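Local structure of DNA polymerase beta (Leishmania infantum, 4P4M) at residues T102-F107 against K146-I151; E164-E169 against R249-I254. The protein catalyses template-directed addition of deoxynucleotides to a DNA primer as a family X polymerase and probably fills gaps during base excision repair. All coordinates share one frame; numbering follows the deposited sequence.

Followed from the N terminus, the chain closes contact 1 first: the loop 102-107, between helices 93-101 and 109-119, meets 146-151 after a largely helical excursion of 38 residues, all within the fingers-type region. Contact 2 opens only afterwards. From 164-169 on helix 157-175 the chain runs through 79 residues of strands, helices and loops before 249-254 returns to that helix. The two loops are therefore in series, neither nested nor crossed, with centres 23 Å apart. They nevertheless meet at one point, where Arg249 NH2 lies 4.2 Å from Asp150 OD2, a packing distance, so segment 146-151, in the fingers-type region, abuts the palm loop 249-254.

Contact 1 (T102-F107 against K146-I151); sequences TQVHGF and KYFYDI. With NA (sodium ion), chain F; nucleotides of chain B.
Val104 and Phe148 meet with their side chains crossing at about a right angle: CG2 of Val104 lies 4.1 Å from CE1 of Phe148, oblique to the ring. Phe148 reaches that point because its CG is anti to the backbone N (chi1 -175°). The carbonyl O of Gln103 lies near the ring plane, at its edge, 4.3 Å from Phe148 CE1. On the side of His105, CB stands 4.3 Å from CD1 of Ile151. In one of its two conformers the imidazole turns to DT4 of chain B, with C5' of that nucleotide over one face, offset to the rim, a placement that remains tentative.

A type II turn from Val104 to Phe107 presents Gly106 N to OP1 of DT4 of chain B in a 2.7 Å hydrogen bond (155°). That same OP1 binds the sodium ion at 2.6 Å, joined by the carbonyl oxygens of Thr102, Val104 and Phe107 and two waters. This is the helix-hairpin-helix mode of backbone phosphate binding. The chemistry is thus divided: chiefly apolar contacts join the hairpin to 146-151, whereas the Gly106 N-H and a sodium ion held by three main-chain carbonyls bind the phosphate; the cation probably offsets its negative charge.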
loop_
_atom_site.group_PDB
_atom_site.type_symbol
_atom_site.label_atom_id
_atom_site.label_comp_id
_atom_site.label_asym_id
_atom_site.label_seq_id
_atom_site.Cartn_x
_atom_site.Cartn_y
_atom_site.Cartn_z
ATOM N N THR A 102 17.835 -11.393 0.043
ATOM C CA THR A 102 16.516 -10.909 -0.347
ATOM C C THR A 102 15.572 -10.820 0.849
ATOM O O THR A 102 14.406 -10.483 0.694
ATOM C CB THR A 102 15.864 -11.767 -1.457
ATOM O OG1 THR A 102 15.737 -13.124 -1.013
ATOM C CG2 THR A 102 16.698 -11.718 -2.735
ATOM N N GLN A 103 16.063 -11.130 2.044
ATOM C CA GLN A 103 15.251 -10.918 3.241
ATOM C C GLN A 103 15.153 -9.426 3.565
ATOM O O GLN A 103 14.214 -8.991 4.233
ATOM C CB GLN A 103 15.825 -11.670 4.445
ATOM C CG GLN A 103 15.740 -13.180 4.353
ATOM C CD GLN A 103 16.219 -13.859 5.625
ATOM O OE1 GLN A 103 15.419 -14.375 6.406
ATOM N NE2 GLN A 103 17.529 -13.858 5.840
ATOM N N VAL A 104 16.123 -8.647 3.088
ATOM C CA VAL A 104 16.129 -7.202 3.327
ATOM C C VAL A 104 15.199 -6.446 2.377
ATOM O O VAL A 104 15.249 -6.647 1.174
ATOM C CB VAL A 104 17.531 -6.609 3.190
ATOM C CG1 VAL A 104 17.510 -5.131 3.578
ATOM C CG2 VAL A 104 18.519 -7.385 4.042
ATOM N N HIS A 105 14.366 -5.565 2.926
ATOM C CA HIS A 105 13.435 -4.742 2.151
ATOM C C HIS A 105 14.184 -3.901 1.118
ATOM O O HIS A 105 15.112 -3.156 1.478
ATOM C CB HIS A 105 12.659 -3.828 3.119
ATOM C CG HIS A 105 11.434 -3.197 2.531
ATOM N ND1 HIS A 105 10.120 -3.505 2.659
ATOM C CD2 HIS A 105 11.482 -2.074 1.733
ATOM C CE1 HIS A 105 9.411 -2.585 1.925
ATOM N NE2 HIS A 105 10.258 -1.733 1.374
ATOM N N GLY A 106 13.793 -4.007 -0.151
ATOM C CA GLY A 106 14.438 -3.261 -1.218
ATOM C C GLY A 106 15.439 -4.072 -2.032
ATOM O O GLY A 106 15.910 -3.625 -3.084
ATOM N N PHE A 107 15.779 -5.262 -1.551
ATOM C CA PHE A 107 16.711 -6.123 -2.279
ATOM C C PHE A 107 15.980 -7.294 -2.910
ATOM O O PHE A 107 15.393 -8.103 -2.216
ATOM C CB PHE A 107 17.834 -6.628 -1.360
ATOM C CG PHE A 107 18.785 -5.556 -0.931
ATOM C CD1 PHE A 107 18.479 -4.725 0.134
ATOM C CD2 PHE A 107 19.982 -5.363 -1.602
ATOM C CE1 PHE A 107 19.354 -3.724 0.524
ATOM C CE2 PHE A 107 20.860 -4.369 -1.215
ATOM C CZ PHE A 107 20.545 -3.549 -0.151
ATOM N N LYS A 146 18.679 -0.097 7.664
ATOM C CA LYS A 146 18.661 0.589 8.958
ATOM C C LYS A 146 17.563 0.079 9.893
ATOM O O LYS A 146 17.764 -0.009 11.114
ATOM C CB LYS A 146 18.517 2.104 8.760
ATOM C CG LYS A 146 18.385 2.869 10.072
ATOM C CD LYS A 146 18.361 4.375 9.864
ATOM C CE LYS A 146 18.330 5.101 11.205
ATOM N NZ LYS A 146 18.320 6.581 11.034
ATOM N N TYR A 147 16.404 -0.253 9.322
ATOM C CA TYR A 147 15.248 -0.706 10.101
ATOM C C TYR A 147 15.013 -2.220 10.026
ATOM O O TYR A 147 13.898 -2.693 10.251
ATOM C CB TYR A 147 13.977 0.050 9.658
ATOM C CG TYR A 147 13.975 1.507 10.082
ATOM C CD1 TYR A 147 14.516 2.498 9.262
ATOM C CD2 TYR A 147 13.452 1.891 11.314
ATOM C CE1 TYR A 147 14.524 3.841 9.655
ATOM C CE2 TYR A 147 13.454 3.235 11.712
ATOM C CZ TYR A 147 13.997 4.194 10.879
ATOM O OH TYR A 147 14.001 5.517 11.278
ATOM N N PHE A 148 16.069 -2.976 9.729
ATOM C CA PHE A 148 15.957 -4.434 9.605
ATOM C C PHE A 148 15.289 -5.097 10.812
ATOM O O PHE A 148 14.384 -5.909 10.641
ATOM C CB PHE A 148 17.324 -5.080 9.326
ATOM C CG PHE A 148 17.253 -6.573 9.073
ATOM C CD1 PHE A 148 16.830 -7.067 7.849
ATOM C CD2 PHE A 148 17.604 -7.474 10.067
ATOM C CE1 PHE A 148 16.754 -8.438 7.622
ATOM C CE2 PHE A 148 17.539 -8.845 9.844
ATOM C CZ PHE A 148 17.108 -9.325 8.624
ATOM N N TYR A 149 15.718 -4.760 12.028
ATOM C CA TYR A 149 15.096 -5.356 13.215
ATOM C C TYR A 149 13.593 -5.027 13.298
ATOM O O TYR A 149 12.754 -5.937 13.403
ATOM C CB TYR A 149 15.838 -4.978 14.522
ATOM C CG TYR A 149 14.983 -5.197 15.754
ATOM C CD1 TYR A 149 14.880 -6.453 16.355
ATOM C CD2 TYR A 149 14.242 -4.151 16.288
ATOM C CE1 TYR A 149 14.062 -6.646 17.475
ATOM C CE2 TYR A 149 13.435 -4.330 17.384
ATOM C CZ TYR A 149 13.339 -5.574 17.970
ATOM O OH TYR A 149 12.516 -5.709 19.060
ATOM N N ASP A 150 13.250 -3.738 13.229
ATOM C CA ASP A 150 11.844 -3.311 13.327
ATOM C C ASP A 150 10.966 -3.963 12.255
ATOM O O ASP A 150 9.854 -4.420 12.534
ATOM C CB ASP A 150 11.704 -1.780 13.189
ATOM C CG ASP A 150 12.163 -1.023 14.426
ATOM O OD1 ASP A 150 12.220 -1.628 15.518
ATOM O OD2 ASP A 150 12.461 0.189 14.300
ATOM N N ILE A 151 11.468 -3.987 11.027
ATOM C CA ILE A 151 10.682 -4.461 9.887
ATOM C C ILE A 151 10.321 -5.950 10.000
ATOM O O ILE A 151 9.281 -6.379 9.509
ATOM C CB ILE A 151 11.385 -4.145 8.544
ATOM C CG1 ILE A 151 11.306 -2.642 8.244
ATOM C CG2 ILE A 151 10.757 -4.945 7.389
ATOM C CD1 ILE A 151 12.201 -2.198 7.102
HETATM NA NA NA F . 13.578 -8.184 -0.295
ATOM P P DT B 4 11.692 -6.188 -2.402
ATOM O OP1 DT B 4 12.310 -6.039 -1.072
ATOM O OP2 DT B 4 11.515 -7.515 -3.029
ATOM O "O5'" DT B 4 10.265 -5.475 -2.291
ATOM C "C5'" DT B 4 10.225 -4.100 -1.938
ATOM C "C4'" DT B 4 8.816 -3.547 -2.063
ATOM O "O4'" DT B 4 8.387 -3.559 -3.452
ATOM C "C3'" DT B 4 7.772 -4.310 -1.261
ATOM O "O3'" DT B 4 7.214 -3.354 -0.401
ATOM C "C2'" DT B 4 6.780 -4.845 -2.296
ATOM C "C1'" DT B 4 7.033 -3.968 -3.523
ATOM N N1 DT B 4 6.768 -4.669 -4.826
ATOM C C2 DT B 4 5.867 -4.119 -5.718
ATOM O O2 DT B 4 5.266 -3.083 -5.512
ATOM N N3 DT B 4 5.688 -4.829 -6.874
ATOM C C4 DT B 4 6.295 -6.013 -7.226
ATOM O O4 DT B 4 6.047 -6.566 -8.294
ATOM C C5 DT B 4 7.230 -6.540 -6.256
ATOM C C7 DT B 4 7.958 -7.827 -6.528
ATOM C C6 DT B 4 7.418 -5.853 -5.120
ATOM P P DG B 3 15.786 -6.521 -7.758
ATOM O OP1 DG B 3 17.019 -6.325 -6.973
ATOM O OP2 DG B 3 15.449 -7.845 -8.321
ATOM O "O5'" DG B 3 14.546 -6.051 -6.856
ATOM C "C5'" DG B 3 14.620 -4.807 -6.165
ATOM C "C4'" DG B 3 13.262 -4.441 -5.581
ATOM O "O4'" DG B 3 12.367 -4.032 -6.655
ATOM C "C3'" DG B 3 12.549 -5.568 -4.830
ATOM O "O3'" DG B 3 12.505 -5.255 -3.423
ATOM C "C2'" DG B 3 11.159 -5.640 -5.470
ATOM C "C1'" DG B 3 11.054 -4.313 -6.222
ATOM N N9 DG B 3 10.117 -4.356 -7.351
ATOM C C8 DG B 3 10.022 -5.301 -8.352
ATOM N N7 DG B 3 9.065 -5.058 -9.218
ATOM C C5 DG B 3 8.490 -3.882 -8.760
ATOM C C6 DG B 3 7.404 -3.140 -9.282
ATOM O O6 DG B 3 6.728 -3.403 -10.283
ATOM N N1 DG B 3 7.129 -2.003 -8.512
ATOM C C2 DG B 3 7.829 -1.641 -7.379
ATOM N N2 DG B 3 7.432 -0.517 -6.767
ATOM N N3 DG B 3 8.854 -2.332 -6.877
ATOM C C4 DG B 3 9.121 -3.438 -7.615
HETATM O O HOH W 1 11.983 -8.182 1.525
HETATM O O HOH W 2 12.087 -9.697 -1.470
#

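Contact 2 (E164-E169 against R249-I254); sequences ENYLRE and RLPPRI
The helical turn 164-169 faces an extended, irregular segment, 249-254, with the closest approach of the backbones at Tyr166 and Leu250, whose CA atoms are 8.1 Å apart. That spacing leaves the contact to side chains, and no hydrogen bond crosses between the segments.

Within 164-169, Tyr166 makes all the contacts with 249-254. Its CB meets CD2 of Leu250 at 4.0 Å, and further out its ring carbon CE1 lies 4.0 Å from CD of Pro251, so two successive residues of the loop touch one aromatic side chain, one at CB and one at CE1. Both partners approach the ring obliquely. CB of Tyr166 points toward the loop, and with CG anti to the backbone N (chi1 -173°) the ring continues out from the helix so that CE1 reaches Pro251. Leu250 instead has CG beside its own backbone N (chi1 -66°), and of its two methyls it is CD2 that makes the contact. The proline meets the tyrosine through CD, the side-chain carbon bonded to its nitrogen.

Other residues complete the setting. The Tyr166 ring stacks with that of Tyr232, and Leu250 also packs on Glu159, Leu162 and His163, earlier residues of the same helix. Away from the apolar patch, Arg168 NH2 stands 3.6 Å from Glu164 OE2, one helical turn back; the oxygen lies well out of the guanidinium plane, so this is attraction of charges without a directed N-H.

The interaction is plain apolar packing, about 13 Å from the nearest bound nucleic acid atom. It joins a helix to the loop between antiparallel strands 243-248 and 270-277, an element of the nucleotidyltransferase-type palm of family X polymerases, in which helices pack against a mixed sheet.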
loop_
_atom_site.group_PDB
_atom_site.type_symbol
_atom_site.label_atom_id
_atom_site.label_comp_id
_atom_site.label_asym_id
_atom_site.label_seq_id
_atom_site.Cartn_x
_atom_site.Cartn_y
_atom_site.Cartn_z
ATOM N N GLU A 164 -4.516 3.485 13.583
ATOM C CA GLU A 164 -5.748 3.948 12.942
ATOM C C GLU A 164 -6.267 5.249 13.570
ATOM O O GLU A 164 -6.593 6.209 12.863
ATOM C CB GLU A 164 -6.836 2.873 12.992
ATOM C CG GLU A 164 -8.121 3.290 12.274
ATOM C CD GLU A 164 -9.028 2.104 11.980
ATOM O OE1 GLU A 164 -9.364 1.371 12.929
ATOM O OE2 GLU A 164 -9.377 1.895 10.798
ATOM N N ASN A 165 -6.362 5.274 14.897
ATOM C CA ASN A 165 -6.881 6.454 15.591
ATOM C C ASN A 165 -5.984 7.675 15.389
ATOM O O ASN A 165 -6.470 8.794 15.208
ATOM C CB ASN A 165 -7.053 6.179 17.093
ATOM C CG ASN A 165 -8.102 5.109 17.384
ATOM O OD1 ASN A 165 -8.913 4.765 16.525
ATOM N ND2 ASN A 165 -8.090 4.588 18.602
ATOM N N TYR A 166 -4.671 7.450 15.420
ATOM C CA TYR A 166 -3.690 8.520 15.260
ATOM C C TYR A 166 -3.793 9.150 13.870
ATOM O O TYR A 166 -3.873 10.371 13.739
ATOM C CB TYR A 166 -2.264 7.995 15.497
ATOM C CG TYR A 166 -1.188 9.069 15.505
ATOM C CD1 TYR A 166 -0.851 9.734 16.678
ATOM C CD2 TYR A 166 -0.516 9.418 14.339
ATOM C CE1 TYR A 166 0.137 10.723 16.686
ATOM C CE2 TYR A 166 0.472 10.400 14.339
ATOM C CZ TYR A 166 0.787 11.048 15.512
ATOM O OH TYR A 166 1.762 12.019 15.502
ATOM N N LEU A 167 -3.780 8.318 12.833
ATOM C CA LEU A 167 -3.841 8.827 11.459
ATOM C C LEU A 167 -5.164 9.557 11.191
ATOM O O LEU A 167 -5.182 10.596 10.513
ATOM C CB LEU A 167 -3.623 7.693 10.445
ATOM C CG LEU A 167 -2.185 7.134 10.393
ATOM C CD1 LEU A 167 -2.130 5.806 9.650
ATOM C CD2 LEU A 167 -1.212 8.142 9.765
ATOM N N ARG A 168 -6.269 9.023 11.722
ATOM C CA ARG A 168 -7.577 9.678 11.566
ATOM C C ARG A 168 -7.613 11.056 12.238
ATOM O O ARG A 168 -8.127 12.040 11.676
ATOM C CB ARG A 168 -8.714 8.798 12.120
ATOM C CG ARG A 168 -9.067 7.614 11.230
ATOM C CD ARG A 168 -10.312 6.875 11.732
ATOM N NE ARG A 168 -10.827 5.968 10.712
ATOM C CZ ARG A 168 -11.592 4.915 10.965
ATOM N NH1 ARG A 168 -11.932 4.625 12.219
ATOM N NH2 ARG A 168 -12.014 4.151 9.962
ATOM N N GLU A 169 -7.089 11.126 13.454
ATOM C CA GLU A 169 -7.018 12.398 14.152
ATOM C C GLU A 169 -6.156 13.419 13.403
ATOM O O GLU A 169 -6.567 14.568 13.240
ATOM C CB GLU A 169 -6.508 12.218 15.588
ATOM C CG GLU A 169 -6.377 13.538 16.331
ATOM C CD GLU A 169 -5.841 13.377 17.743
ATOM O OE1 GLU A 169 -4.608 13.488 17.930
ATOM O OE2 GLU A 169 -6.655 13.147 18.664
ATOM N N ARG A 249 6.238 5.745 13.613
ATOM C CA ARG A 249 6.382 5.295 15.004
ATOM C C ARG A 249 5.471 6.116 15.910
ATOM O O ARG A 249 5.580 7.344 15.935
ATOM C CB ARG A 249 7.835 5.472 15.455
ATOM C CG ARG A 249 8.159 4.886 16.839
ATOM C CD ARG A 249 9.502 5.396 17.389
ATOM N NE ARG A 249 10.652 5.187 16.501
ATOM C CZ ARG A 249 11.514 4.172 16.579
ATOM N NH1 ARG A 249 11.364 3.209 17.489
ATOM N NH2 ARG A 249 12.532 4.109 15.726
ATOM N N LEU A 250 4.572 5.458 16.643
ATOM C CA LEU A 250 3.721 6.167 17.602
ATOM C C LEU A 250 4.590 6.852 18.671
ATOM O O LEU A 250 5.619 6.319 19.078
ATOM C CB LEU A 250 2.731 5.202 18.277
ATOM C CG LEU A 250 1.636 4.550 17.414
ATOM C CD1 LEU A 250 1.112 3.286 18.080
ATOM C CD2 LEU A 250 0.476 5.524 17.112
ATOM N N PRO A 251 4.187 8.054 19.116
ATOM C CA PRO A 251 4.956 8.724 20.169
ATOM C C PRO A 251 4.875 7.949 21.487
ATOM O O PRO A 251 3.917 7.190 21.696
ATOM C CB PRO A 251 4.266 10.095 20.298
ATOM C CG PRO A 251 2.903 9.886 19.784
ATOM C CD PRO A 251 3.019 8.845 18.689
ATOM N N PRO A 252 5.873 8.127 22.361
ATOM C CA PRO A 252 5.889 7.418 23.646
ATOM C C PRO A 252 4.635 7.730 24.460
ATOM O O PRO A 252 4.138 8.857 24.422
ATOM C CB PRO A 252 7.123 7.986 24.344
ATOM C CG PRO A 252 7.997 8.476 23.247
ATOM C CD PRO A 252 7.074 8.958 22.167
ATOM N N ARG A 253 4.128 6.730 25.172
ATOM C CA ARG A 253 2.919 6.884 25.969
ATOM C C ARG A 253 3.253 6.720 27.447
ATOM O O ARG A 253 3.889 5.741 27.839
ATOM C CB ARG A 253 1.873 5.846 25.544
ATOM C CG ARG A 253 0.606 5.842 26.383
ATOM N N ILE A 254 2.829 7.685 28.261
ATOM C CA ILE A 254 3.082 7.640 29.701
ATOM C C ILE A 254 1.796 7.421 30.495
ATOM O O ILE A 254 1.079 6.442 30.281
ATOM C CB ILE A 254 3.767 8.928 30.199
#